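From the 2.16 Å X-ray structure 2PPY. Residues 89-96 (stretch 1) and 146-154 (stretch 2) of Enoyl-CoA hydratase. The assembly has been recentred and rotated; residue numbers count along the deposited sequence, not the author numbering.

Stretch 1, residues 89-96: FCNETLDK
Stretch 2 (146-154) AGTGGTQRL

Residues 89-96 lie within one helix (phi near -62°, psi -26° to -50°), in which L94 N donates to C90 O at 2.9 Å, an i to i+4 bond; residues 146-149 form a loop leading into a helix from G150, with G149 as N-cap. The closest CA atoms across the stretches are those of N91 and T148, 5.3 Å apart, and 289 Å² is buried in total.

T148 (phi/psi -112/46, chi1 m) covers the most surface. Its CB points sideways, yet CG2 lies 3.8 Å from C90 CB and 3.7 Å from L94 CD1, a nonpolar contact with residues one helical turn apart. L94 is m,t.

The CA-to-CB bond of R153 points toward the helix, and the extended side chain (m,t,t, chi4 80°) carries the guanidinium to it. Its NH2 donates to D95 OD1 at 2.8 Å (N-H...O 144°), a salt bridge pairing opposite charges; D95 (chi1 m, chi2 -28°) places OD1 at the edge of the guanidinium, near its plane.

N91 (chi1 -83°, chi2 -52°) starts sideways, but its amide reaches the loop: ND2 donates to G147 O at 3.0 Å, nearly linear at 167°. Water 1 accepts from R153 NH1 (2.7 Å) and lies within donating reach of N91 OD1 (3.0 Å) and D95 OD1 (2.8 Å), linking the polar groups.

G149 (89/-6) requires glycine: a CB would jam against the preceding carbonyl O and fall 2.4 Å from R153 NH1. R153 N donates a hydrogen bond to G149 O at 2.8 Å, starting the second helix.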

# COMPACT_ATOMS: atom_id res chain seq x y z
N PHE A 89 6.78 2.74 23.15
CA PHE A 89 5.64 3.25 23.91
C PHE A 89 5.30 4.69 23.53
O PHE A 89 4.13 5.05 23.41
CB PHE A 89 5.91 3.18 25.41
CG PHE A 89 4.75 3.66 26.24
CD1 PHE A 89 3.62 2.86 26.40
CD2 PHE A 89 4.75 4.93 26.80
CE1 PHE A 89 2.52 3.32 27.12
CE2 PHE A 89 3.65 5.40 27.52
CZ PHE A 89 2.53 4.59 27.67
N CYS A 90 6.33 5.53 23.38
CA CYS A 90 6.10 6.92 23.01
C CYS A 90 5.43 7.00 21.64
O CYS A 90 4.48 7.77 21.45
CB CYS A 90 7.43 7.68 22.97
SG CYS A 90 8.24 7.84 24.58
N ASN A 91 5.91 6.21 20.69
CA ASN A 91 5.35 6.19 19.35
C ASN A 91 3.89 5.75 19.35
O ASN A 91 3.04 6.39 18.74
CB ASN A 91 6.17 5.28 18.43
CG ASN A 91 7.39 5.98 17.86
OD1 ASN A 91 7.28 7.06 17.30
ND2 ASN A 91 8.56 5.35 17.99
N GLU A 92 3.60 4.66 20.05
CA GLU A 92 2.23 4.16 20.12
C GLU A 92 1.33 5.21 20.77
O GLU A 92 0.16 5.34 20.41
CB GLU A 92 2.18 2.85 20.92
CG GLU A 92 3.01 1.74 20.27
CD GLU A 92 2.90 0.41 21.00
OE1 GLU A 92 2.83 0.42 22.25
OE2 GLU A 92 2.90 -0.65 20.33
N THR A 93 1.88 5.96 21.72
CA THR A 93 1.10 7.00 22.38
C THR A 93 0.76 8.07 21.35
O THR A 93 -0.40 8.46 21.19
CB THR A 93 1.87 7.63 23.55
OG1 THR A 93 2.12 6.64 24.55
CG2 THR A 93 1.07 8.79 24.16
N LEU A 94 1.77 8.55 20.63
CA LEU A 94 1.55 9.56 19.62
C LEU A 94 0.60 9.04 18.54
O LEU A 94 -0.24 9.78 18.03
CB LEU A 94 2.87 10.01 18.99
CG LEU A 94 3.85 10.75 19.91
CD1 LEU A 94 4.98 11.35 19.07
CD2 LEU A 94 3.13 11.87 20.69
N ASP A 95 0.71 7.76 18.20
CA ASP A 95 -0.15 7.17 17.18
C ASP A 95 -1.64 7.26 17.53
O ASP A 95 -2.49 7.34 16.64
CB ASP A 95 0.19 5.68 16.95
CG ASP A 95 1.61 5.47 16.44
OD1 ASP A 95 2.16 6.37 15.77
OD2 ASP A 95 2.16 4.38 16.69
N LYS A 96 -1.96 7.24 18.82
CA LYS A 96 -3.34 7.29 19.28
C LYS A 96 -4.12 8.56 18.90
O LYS A 96 -5.34 8.54 18.78
CB LYS A 96 -3.38 7.08 20.80
CG LYS A 96 -2.86 5.70 21.20
CD LYS A 96 -2.72 5.50 22.70
CE LYS A 96 -4.06 5.34 23.39
NZ LYS A 96 -3.90 4.70 24.73
N ALA A 146 15.48 11.07 14.63
CA ALA A 146 14.15 11.39 15.16
C ALA A 146 13.37 10.07 15.21
O ALA A 146 12.58 9.77 14.30
CB ALA A 146 13.45 12.40 14.26
N GLY A 147 13.61 9.30 16.27
CA GLY A 147 12.98 8.00 16.42
C GLY A 147 11.58 7.90 17.00
O GLY A 147 11.11 6.80 17.28
N THR A 148 10.92 9.03 17.20
CA THR A 148 9.56 8.98 17.71
C THR A 148 8.62 9.45 16.60
O THR A 148 7.74 10.28 16.82
CB THR A 148 9.39 9.87 18.97
OG1 THR A 148 10.47 9.64 19.87
CG2 THR A 148 8.09 9.51 19.69
N GLY A 149 8.83 8.93 15.40
CA GLY A 149 7.99 9.29 14.26
C GLY A 149 8.44 10.49 13.45
O GLY A 149 7.87 10.79 12.40
N GLY A 150 9.47 11.18 13.93
CA GLY A 150 9.96 12.36 13.24
C GLY A 150 10.35 12.20 11.77
O GLY A 150 9.88 12.98 10.94
N THR A 151 11.20 11.22 11.45
CA THR A 151 11.64 11.03 10.07
C THR A 151 10.47 10.74 9.14
O THR A 151 10.42 11.22 8.01
CB THR A 151 12.66 9.86 9.92
OG1 THR A 151 12.01 8.61 10.16
CG2 THR A 151 13.82 10.03 10.90
N GLN A 152 9.52 9.94 9.63
CA GLN A 152 8.37 9.55 8.84
C GLN A 152 7.28 10.61 8.69
O GLN A 152 6.81 10.87 7.58
CB GLN A 152 7.78 8.26 9.42
CG GLN A 152 8.77 7.10 9.40
CD GLN A 152 9.48 6.96 8.05
OE1 GLN A 152 10.70 7.11 7.96
NE2 GLN A 152 8.72 6.67 7.00
N ARG A 153 6.86 11.23 9.79
CA ARG A 153 5.82 12.24 9.71
C ARG A 153 6.30 13.52 9.04
O ARG A 153 5.55 14.16 8.30
CB ARG A 153 5.24 12.54 11.10
CG ARG A 153 4.45 11.37 11.72
CD ARG A 153 3.50 11.86 12.82
NE ARG A 153 2.63 10.79 13.31
CZ ARG A 153 3.00 9.86 14.19
NH1 ARG A 153 4.22 9.86 14.69
NH2 ARG A 153 2.14 8.91 14.55
N LEU A 154 7.55 13.91 9.28
CA LEU A 154 8.07 15.12 8.65
C LEU A 154 8.08 14.95 7.13
O LEU A 154 7.69 15.85 6.39
CB LEU A 154 9.50 15.44 9.12
CG LEU A 154 10.01 16.83 8.69
CD1 LEU A 154 9.08 17.90 9.25
CD2 LEU A 154 11.42 17.05 9.20
O HOH W 1 4.53 7.74 16.33